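Local coordinates for protein putative phosphomannomutase (Thermus thermophilus, PDB 1TUO) that probably interconverts phosphorylated sugars as a magnesium-dependent mutase of the phosphohexose mutase family, at residues A166-L170 against K171-G175; G237-T240 against P241-A245; G348-T351 against S352-L356. All coordinates share one frame; numbering follows the deposited sequence.

Contact 1: residues A166-L170 against K171-G175; sequences AHLDL and KALSG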
ATOM      1  N   ALA A 166      11.036  15.328  -6.837  1.00 32.11           N
ATOM      2  CA  ALA A 166      12.130  15.526  -5.895  1.00 31.74           C
ATOM      3  C   ALA A 166      12.768  14.244  -5.366  1.00 32.81           C
ATOM      4  O   ALA A 166      13.822  14.294  -4.731  1.00 33.51           O
ATOM      5  CB  ALA A 166      11.642  16.377  -4.726  1.00 34.20           C
ATOM      6  N   HIS A 167      12.142  13.099  -5.623  1.00 31.76           N
ATOM      7  CA  HIS A 167      12.673  11.829  -5.130  1.00 31.78           C
ATOM      8  C   HIS A 167      13.034  10.855  -6.241  1.00 30.89           C
ATOM      9  O   HIS A 167      13.237   9.664  -5.990  1.00 31.85           O
ATOM     10  CB  HIS A 167      11.653  11.176  -4.197  1.00 32.51           C
ATOM     11  CG  HIS A 167      11.202  12.072  -3.090  1.00 34.05           C
ATOM     12  ND1 HIS A 167      12.066  12.567  -2.138  1.00 35.22           N
ATOM     13  CD2 HIS A 167       9.986  12.592  -2.803  1.00 35.02           C
ATOM     14  CE1 HIS A 167      11.403  13.355  -1.312  1.00 36.43           C
ATOM     15  NE2 HIS A 167      10.138  13.388  -1.693  1.00 35.12           N
ATOM     16  N   LEU A 168      13.126  11.366  -7.462  1.00 28.20           N
ATOM     17  CA  LEU A 168      13.445  10.535  -8.612  1.00 27.28           C
ATOM     18  C   LEU A 168      14.608  11.088  -9.424  1.00 28.32           C
ATOM     19  O   LEU A 168      14.823  12.301  -9.475  1.00 29.63           O
ATOM     20  CB  LEU A 168      12.208  10.409  -9.506  1.00 26.58           C
ATOM     21  CG  LEU A 168      11.046   9.613  -8.906  1.00 25.11           C
ATOM     22  CD1 LEU A 168       9.748   9.979  -9.600  1.00 26.45           C
ATOM     23  CD2 LEU A 168      11.336   8.124  -9.043  1.00 23.55           C
ATOM     24  N   ASP A 169      15.367  10.190 -10.045  1.00 27.53           N
ATOM     25  CA  ASP A 169      16.491  10.594 -10.879  1.00 27.55           C
ATOM     26  C   ASP A 169      15.905  10.727 -12.280  1.00 26.58           C
ATOM     27  O   ASP A 169      15.836   9.755 -13.029  1.00 25.32           O
ATOM     28  CB  ASP A 169      17.582   9.525 -10.862  1.00 29.97           C
ATOM     29  CG  ASP A 169      18.868   9.994 -11.513  1.00 32.60           C
ATOM     30  OD1 ASP A 169      18.792  10.639 -12.579  1.00 32.33           O
ATOM     31  OD2 ASP A 169      19.955   9.707 -10.964  1.00 33.96           O
ATOM     32  N   LEU A 170      15.465  11.933 -12.629  1.00 26.24           N
ATOM     33  CA  LEU A 170      14.856  12.157 -13.929  1.00 27.61           C
ATOM     34  C   LEU A 170      15.807  11.867 -15.084  1.00 27.90           C
ATOM     35  O   LEU A 170      15.389  11.353 -16.121  1.00 26.59           O
ATOM     36  CB  LEU A 170      14.322  13.593 -14.016  1.00 28.23           C
ATOM     37  CG  LEU A 170      13.271  13.947 -12.955  1.00 29.82           C
ATOM     38  CD1 LEU A 170      12.769  15.365 -13.186  1.00 30.35           C
ATOM     39  CD2 LEU A 170      12.108  12.961 -13.014  1.00 30.22           C
ATOM     40  N   LYS A 171      17.082  12.189 -14.901  1.00 30.20           N
ATOM     41  CA  LYS A 171      18.084  11.950 -15.935  1.00 31.74           C
ATOM     42  C   LYS A 171      18.173  10.451 -16.219  1.00 31.39           C
ATOM     43  O   LYS A 171      18.176  10.018 -17.372  1.00 30.28           O
ATOM     44  CB  LYS A 171      19.441  12.483 -15.471  1.00 34.44           C
ATOM     45  CG  LYS A 171      20.541  12.408 -16.510  1.00 39.78           C
ATOM     46  CD  LYS A 171      21.808  13.093 -16.007  1.00 43.48           C
ATOM     47  CE  LYS A 171      22.948  12.969 -17.010  1.00 45.52           C
ATOM     48  NZ  LYS A 171      22.616  13.594 -18.322  1.00 47.57           N
ATOM     49  N   ALA A 172      18.228   9.659 -15.156  1.00 30.79           N
ATOM     50  CA  ALA A 172      18.307   8.212 -15.298  1.00 30.69           C
ATOM     51  C   ALA A 172      17.019   7.671 -15.913  1.00 30.04           C
ATOM     52  O   ALA A 172      17.052   6.817 -16.800  1.00 29.73           O
ATOM     53  CB  ALA A 172      18.560   7.568 -13.941  1.00 29.62           C
ATOM     54  N   LEU A 173      15.882   8.182 -15.447  1.00 30.75           N
ATOM     55  CA  LEU A 173      14.582   7.748 -15.951  1.00 31.09           C
ATOM     56  C   LEU A 173      14.423   7.902 -17.459  1.00 31.37           C
ATOM     57  O   LEU A 173      13.829   7.049 -18.117  1.00 30.76           O
ATOM     58  CB  LEU A 173      13.458   8.522 -15.257  1.00 31.54           C
ATOM     59  CG  LEU A 173      12.949   7.981 -13.924  1.00 32.39           C
ATOM     60  CD1 LEU A 173      11.984   8.984 -13.303  1.00 31.57           C
ATOM     61  CD2 LEU A 173      12.262   6.638 -14.155  1.00 30.89           C
ATOM     62  N   SER A 174      14.942   8.999 -18.002  1.00 32.04           N
ATOM     63  CA  SER A 174      14.835   9.261 -19.434  1.00 32.52           C
ATOM     64  C   SER A 174      15.496   8.157 -20.252  1.00 32.53           C
ATOM     65  O   SER A 174      15.214   8.000 -21.438  1.00 33.66           O
ATOM     66  CB  SER A 174      15.478  10.609 -19.774  1.00 32.09           C
ATOM     67  OG  SER A 174      16.878  10.572 -19.561  1.00 34.12           O
ATOM     68  N   GLY A 175      16.370   7.389 -19.608  1.00 33.17           N
ATOM     69  CA  GLY A 175      17.061   6.314 -20.296  1.00 32.32           C
ATOM     70  C   GLY A 175      16.247   5.047 -20.496  1.00 33.13           C
ATOM     71  O   GLY A 175      16.662   4.167 -21.252  1.00 33.33           O
TER
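Asp169 and Ala172 meet at the start of the short helix 170-173, where the aspartate occupies the N-cap position and its carboxylate reaches forward to the first turn. Among the polar contacts, Ala172 N donates to Asp169 OD1 at 2.8 Å, with an N-H...O angle of 160°. The donor reaches OD1 from above the carboxylate plane, 50° out of it. CG of Asp169 lies anti to the backbone N (chi1 -170°), which carries the carboxylate onward to the amide of Ala172. The methyl of Ala172 rests against the same carboxylate, Ala172 CB standing 3.4 Å from Asp169 CG. Backbone bonds take over from there: Leu173 N donates to Asp169 O at 2.9 Å, and Ser174 N to Leu170 O at 3.0 Å. Ser174 also folds its hydroxyl back, Ser174 OG giving its proton to Lys171 O over 2.6 Å.

This is a classic side-chain N-cap: an amide of the first turn, Ala172 N, which has no preceding helical carbonyl to bind, is met by an acceptor from the residue just before the helix. The carboxylate's negative charge is also likely to interact favourably with the helix N-terminus. Replacing Asp169 with an alanine would probably leave Ala172 N without its side-chain acceptor and the first turn less firmly fixed.

The apolar contacts are fewer and lie around Leu173. Its CD1 approaches Leu170 CD2 at 4.0 Å, the two side chains crossing at a slant, and Leu168 CB at 4.1 Å. Leu168 and Leu173 also touch helix 348-362, whose Glu357 accepts from Asp169 N through OE1, while Leu168 and Leu170 pack on Phe196 of helix 192-199.

Contact 2: residues G237-T240 against P241-A245; sequences GPET and PPSFA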
ATOM      1  N   GLY A 237       2.209 -11.294 -21.974  1.00 30.57           N
ATOM      2  CA  GLY A 237       2.675 -12.578 -22.470  1.00 30.97           C
ATOM      3  C   GLY A 237       3.719 -12.491 -23.573  1.00 31.33           C
ATOM      4  O   GLY A 237       4.834 -12.988 -23.400  1.00 31.24           O
ATOM      5  N   PRO A 238       3.393 -11.864 -24.716  1.00 31.59           N
ATOM      6  CA  PRO A 238       4.307 -11.720 -25.857  1.00 31.92           C
ATOM      7  C   PRO A 238       5.272 -10.535 -25.797  1.00 31.93           C
ATOM      8  O   PRO A 238       5.984 -10.260 -26.764  1.00 31.68           O
ATOM      9  CB  PRO A 238       3.351 -11.620 -27.037  1.00 32.33           C
ATOM     10  CG  PRO A 238       2.227 -10.809 -26.450  1.00 32.81           C
ATOM     11  CD  PRO A 238       2.027 -11.445 -25.086  1.00 31.98           C
ATOM     12  N   GLU A 239       5.297  -9.830 -24.671  1.00 31.36           N
ATOM     13  CA  GLU A 239       6.194  -8.691 -24.529  1.00 32.83           C
ATOM     14  C   GLU A 239       7.630  -9.130 -24.297  1.00 32.37           C
ATOM     15  O   GLU A 239       7.904 -10.307 -24.069  1.00 33.90           O
ATOM     16  CB  GLU A 239       5.748  -7.796 -23.370  1.00 33.90           C
ATOM     17  CG  GLU A 239       4.831  -6.666 -23.781  1.00 37.27           C
ATOM     18  CD  GLU A 239       5.450  -5.794 -24.855  1.00 39.18           C
ATOM     19  OE1 GLU A 239       6.661  -5.497 -24.753  1.00 40.50           O
ATOM     20  OE2 GLU A 239       4.726  -5.404 -25.793  1.00 40.78           O
ATOM     21  N   THR A 240       8.545  -8.169 -24.357  1.00 33.10           N
ATOM     22  CA  THR A 240       9.960  -8.438 -24.150  1.00 32.81           C
ATOM     23  C   THR A 240      10.593  -7.355 -23.286  1.00 32.41           C
ATOM     24  O   THR A 240      10.165  -6.199 -23.310  1.00 31.58           O
ATOM     25  CB  THR A 240      10.717  -8.498 -25.488  1.00 34.80           C
ATOM     26  OG1 THR A 240      10.581  -7.246 -26.169  1.00 33.97           O
ATOM     27  CG2 THR A 240      10.158  -9.613 -26.367  1.00 36.00           C
ATOM     28  N   PRO A 241      11.624  -7.721 -22.507  1.00 31.03           N
ATOM     29  CA  PRO A 241      12.341  -6.800 -21.623  1.00 30.41           C
ATOM     30  C   PRO A 241      12.860  -5.592 -22.399  1.00 29.63           C
ATOM     31  O   PRO A 241      13.141  -5.687 -23.594  1.00 30.85           O
ATOM     32  CB  PRO A 241      13.474  -7.664 -21.077  1.00 30.78           C
ATOM     33  CG  PRO A 241      12.864  -9.030 -21.046  1.00 31.08           C
ATOM     34  CD  PRO A 241      12.152  -9.090 -22.373  1.00 30.76           C
ATOM     35  N   PRO A 242      13.023  -4.446 -21.722  1.00 28.65           N
ATOM     36  CA  PRO A 242      12.753  -4.233 -20.299  1.00 27.32           C
ATOM     37  C   PRO A 242      11.331  -3.764 -19.992  1.00 26.12           C
ATOM     38  O   PRO A 242      11.074  -3.217 -18.922  1.00 26.02           O
ATOM     39  CB  PRO A 242      13.786  -3.187 -19.922  1.00 26.61           C
ATOM     40  CG  PRO A 242      13.768  -2.306 -21.136  1.00 27.92           C
ATOM     41  CD  PRO A 242      13.763  -3.300 -22.286  1.00 28.02           C
ATOM     42  N   SER A 243      10.412  -3.963 -20.927  1.00 26.44           N
ATOM     43  CA  SER A 243       9.030  -3.547 -20.714  1.00 25.69           C
ATOM     44  C   SER A 243       8.385  -4.364 -19.604  1.00 25.11           C
ATOM     45  O   SER A 243       8.714  -5.534 -19.409  1.00 23.11           O
ATOM     46  CB  SER A 243       8.222  -3.709 -22.001  1.00 28.00           C
ATOM     47  OG  SER A 243       8.711  -2.842 -23.010  1.00 28.83           O
ATOM     48  N   PHE A 244       7.471  -3.738 -18.870  1.00 23.73           N
ATOM     49  CA  PHE A 244       6.782  -4.432 -17.799  1.00 23.44           C
ATOM     50  C   PHE A 244       5.519  -3.692 -17.407  1.00 22.04           C
ATOM     51  O   PHE A 244       5.275  -2.568 -17.844  1.00 21.33           O
ATOM     52  CB  PHE A 244       7.701  -4.613 -16.580  1.00 22.84           C
ATOM     53  CG  PHE A 244       8.069  -3.333 -15.880  1.00 23.10           C
ATOM     54  CD1 PHE A 244       7.431  -2.960 -14.697  1.00 21.99           C
ATOM     55  CD2 PHE A 244       9.082  -2.519 -16.375  1.00 22.21           C
ATOM     56  CE1 PHE A 244       7.799  -1.800 -14.017  1.00 21.36           C
ATOM     57  CE2 PHE A 244       9.456  -1.357 -15.705  1.00 22.86           C
ATOM     58  CZ  PHE A 244       8.817  -0.996 -14.523  1.00 23.47           C
ATOM     59  N   ALA A 245       4.706  -4.336 -16.588  1.00 21.55           N
ATOM     60  CA  ALA A 245       3.469  -3.716 -16.159  1.00 19.86           C
ATOM     61  C   ALA A 245       3.432  -3.514 -14.661  1.00 19.08           C
ATOM     62  O   ALA A 245       3.950  -4.334 -13.911  1.00 19.27           O
ATOM     63  CB  ALA A 245       2.285  -4.579 -16.579  1.00 20.60           C
TER
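Glu239 is the first residue of the 237-240 segment to touch the residues beyond it: its OE1 lies 3.6 Å from Ser243 CB. The side chain bends at chi2 (-56°), folding the carboxylate toward the backbone of the next residue. There Glu239 OE1 also accepts a hydrogen bond from Thr240 N at 3.3 Å, the donor standing above the carboxylate plane. The other oxygen, OE2, is hydrogen-bonded to Tyr181 OH, and so the carboxylate links the loop to strand 180-183.

Thr240 follows, and its carbonyl closes the turn. Ser243 N donates to Thr240 O across 3.3 Å, a long bond with an N-H...O angle of 145° and the donor tilted 20° from the carbonyl plane. The two prolines between them shape this reversal. The peptide bond joining Pro241 to Pro242 is cis, which makes Thr240-Ser243 a cis-proline turn of the type VI class, with Pro242 in its third position. Thr240 CB presses on the ring of Pro241, its distance of 3.5 Å to Pro241 CD being tighter than usual van der Waals contact. On the far limb, Ser243 CB approaches Thr240 O to 3.4 Å, while Ser243 OG is hydrogen-bonded to Val179 N.

The turn leads from helix 230-236 into strand 244-248, in the middle of the five-stranded sheet of the second alpha/beta/alpha domain. Phe244 pairs through its backbone with Tyr181 of strand 180-183, and Ala245 with Val258 of strand 255-259. Pro242 and Phe244 pack on Val359 of helix 348-362, and Ala245 touches Thr232 and Leu236 of helix 230-236.

Contact 3: residues G348-T351 against S352-L356; sequences GILT and SLLLL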
ATOM      1  N   GLY A 348       2.013   3.645  -3.969  1.00 16.78           N
ATOM      2  CA  GLY A 348       2.169   2.778  -5.121  1.00 17.52           C
ATOM      3  C   GLY A 348       2.593   3.502  -6.384  1.00 16.57           C
ATOM      4  O   GLY A 348       3.131   2.892  -7.310  1.00 17.34           O
ATOM      5  N   ILE A 349       2.339   4.804  -6.429  1.00 17.14           N
ATOM      6  CA  ILE A 349       2.712   5.601  -7.587  1.00 18.16           C
ATOM      7  C   ILE A 349       4.229   5.803  -7.560  1.00 17.79           C
ATOM      8  O   ILE A 349       4.915   5.586  -8.566  1.00 18.65           O
ATOM      9  CB  ILE A 349       1.993   6.964  -7.571  1.00 18.74           C
ATOM     10  CG1 ILE A 349       0.473   6.742  -7.571  1.00 19.30           C
ATOM     11  CG2 ILE A 349       2.427   7.801  -8.774  1.00 19.28           C
ATOM     12  CD1 ILE A 349      -0.045   5.902  -8.735  1.00 21.10           C
ATOM     13  N   LEU A 350       4.761   6.195  -6.410  1.00 17.05           N
ATOM     14  CA  LEU A 350       6.207   6.376  -6.317  1.00 17.87           C
ATOM     15  C   LEU A 350       6.903   5.027  -6.477  1.00 17.40           C
ATOM     16  O   LEU A 350       7.985   4.951  -7.058  1.00 17.27           O
ATOM     17  CB  LEU A 350       6.613   7.010  -4.983  1.00 16.87           C
ATOM     18  CG  LEU A 350       8.126   7.217  -4.832  1.00 17.94           C
ATOM     19  CD1 LEU A 350       8.650   8.017  -6.027  1.00 18.68           C
ATOM     20  CD2 LEU A 350       8.426   7.948  -3.534  1.00 17.56           C
ATOM     21  N   THR A 351       6.288   3.957  -5.971  1.00 17.49           N
ATOM     22  CA  THR A 351       6.900   2.638  -6.107  1.00 18.51           C
ATOM     23  C   THR A 351       7.020   2.287  -7.581  1.00 17.67           C
ATOM     24  O   THR A 351       8.049   1.773  -8.025  1.00 18.70           O
ATOM     25  CB  THR A 351       6.076   1.531  -5.413  1.00 17.04           C
ATOM     26  OG1 THR A 351       6.020   1.785  -4.006  1.00 18.05           O
ATOM     27  CG2 THR A 351       6.738   0.180  -5.623  1.00 19.27           C
ATOM     28  N   SER A 352       5.966   2.565  -8.342  1.00 16.96           N
ATOM     29  CA  SER A 352       5.980   2.276  -9.768  1.00 17.93           C
ATOM     30  C   SER A 352       7.101   3.051 -10.448  1.00 18.41           C
ATOM     31  O   SER A 352       7.852   2.499 -11.255  1.00 20.36           O
ATOM     32  CB  SER A 352       4.642   2.655 -10.401  1.00 17.88           C
ATOM     33  OG  SER A 352       3.598   1.847  -9.890  1.00 20.55           O
ATOM     34  N   LEU A 353       7.216   4.332 -10.116  1.00 18.48           N
ATOM     35  CA  LEU A 353       8.244   5.171 -10.718  1.00 18.86           C
ATOM     36  C   LEU A 353       9.661   4.759 -10.326  1.00 19.00           C
ATOM     37  O   LEU A 353      10.579   4.859 -11.143  1.00 19.65           O
ATOM     38  CB  LEU A 353       7.983   6.645 -10.379  1.00 18.72           C
ATOM     39  CG  LEU A 353       6.699   7.176 -11.032  1.00 19.16           C
ATOM     40  CD1 LEU A 353       6.325   8.550 -10.483  1.00 20.44           C
ATOM     41  CD2 LEU A 353       6.899   7.232 -12.542  1.00 19.43           C
ATOM     42  N   LEU A 354       9.855   4.288  -9.094  1.00 18.92           N
ATOM     43  CA  LEU A 354      11.188   3.852  -8.681  1.00 19.51           C
ATOM     44  C   LEU A 354      11.545   2.543  -9.381  1.00 20.39           C
ATOM     45  O   LEU A 354      12.709   2.305  -9.715  1.00 20.12           O
ATOM     46  CB  LEU A 354      11.263   3.684  -7.162  1.00 20.75           C
ATOM     47  CG  LEU A 354      11.260   4.999  -6.370  1.00 22.34           C
ATOM     48  CD1 LEU A 354      11.069   4.717  -4.891  1.00 24.59           C
ATOM     49  CD2 LEU A 354      12.572   5.750  -6.611  1.00 23.20           C
ATOM     50  N   LEU A 355      10.552   1.687  -9.609  1.00 19.57           N
ATOM     51  CA  LEU A 355      10.823   0.436 -10.312  1.00 20.83           C
ATOM     52  C   LEU A 355      11.297   0.806 -11.713  1.00 20.37           C
ATOM     53  O   LEU A 355      12.276   0.264 -12.216  1.00 21.08           O
ATOM     54  CB  LEU A 355       9.561  -0.429 -10.399  1.00 19.21           C
ATOM     55  CG  LEU A 355       9.207  -1.112  -9.078  1.00 20.93           C
ATOM     56  CD1 LEU A 355       7.809  -1.701  -9.132  1.00 19.60           C
ATOM     57  CD2 LEU A 355      10.248  -2.195  -8.788  1.00 20.96           C
ATOM     58  N   LEU A 356      10.592   1.750 -12.327  1.00 21.23           N
ATOM     59  CA  LEU A 356      10.934   2.228 -13.658  1.00 21.54           C
ATOM     60  C   LEU A 356      12.350   2.816 -13.646  1.00 21.65           C
ATOM     61  O   LEU A 356      13.154   2.557 -14.553  1.00 21.27           O
ATOM     62  CB  LEU A 356       9.912   3.283 -14.099  1.00 23.16           C
ATOM     63  CG  LEU A 356      10.005   3.834 -15.523  1.00 24.62           C
ATOM     64  CD1 LEU A 356       9.825   2.714 -16.535  1.00 24.03           C
ATOM     65  CD2 LEU A 356       8.926   4.898 -15.709  1.00 24.06           C
TER
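Thr351 and Leu355 lie side by side and point the same way, one turn apart in helix 348-362, with Thr351 CG2 and Leu355 CD1 separated by 4.1 Å. Their backbones are joined in the regular alpha-helical i to i+4 pattern, Leu355 N donating to Thr351 O. The threonine hydroxyl, OG1, is hydrogen-bonded to Tyr339 OH and to Asp347 O.

Ser352 returns to the first turn. Its OG, anti to the carbonyl carbon (chi1 -65°), donates to Gly348 O at 2.8 Å, nearly in line with the C=O bond. Ser352 N donates to Gly348 O as well, at 3.0 Å from above the carbonyl plane. Two bonds thus grip one carbonyl, and the buried hydroxyl is satisfied within its own helix.

Leu350 slants across Leu354, with Leu350 CG 3.9 Å from Leu354 CD1, and Leu354 N donates to Leu350 O.

The helix is buried on several sides. Thr351, Leu354 and Leu355 meet Leu274 of helix 267-280; Ile349, Leu350 and Leu353 touch Leu164 of helix 157-165; and Ile349, Ser352 and Leu353 pack on Leu193 of helix 192-199.

From the N terminus, contact 1 comes first, ending the loop after helix 157-165 by capping helix 170-173. Contact 2 closes the turn between helix 230-236 and strand 244-248. Contact 3 closes no loop, lying within helix 348-362. The three are in series, neither nested nor crossed. Contacts 1 and 2 do not touch, their nearest atoms being about 7 Å apart, but both reach contact 3. Leu168 CD2 meets Leu354 CD2 at 3.6 Å, and Leu173 packs on Leu356. From contact 2, Phe244 CZ approaches Leu356 N at 3.9 Å. A helix of the third alpha/beta/alpha family region is thereby tied to the loop and short helix around 168-173 and to the start of strand 244-248, both in the second.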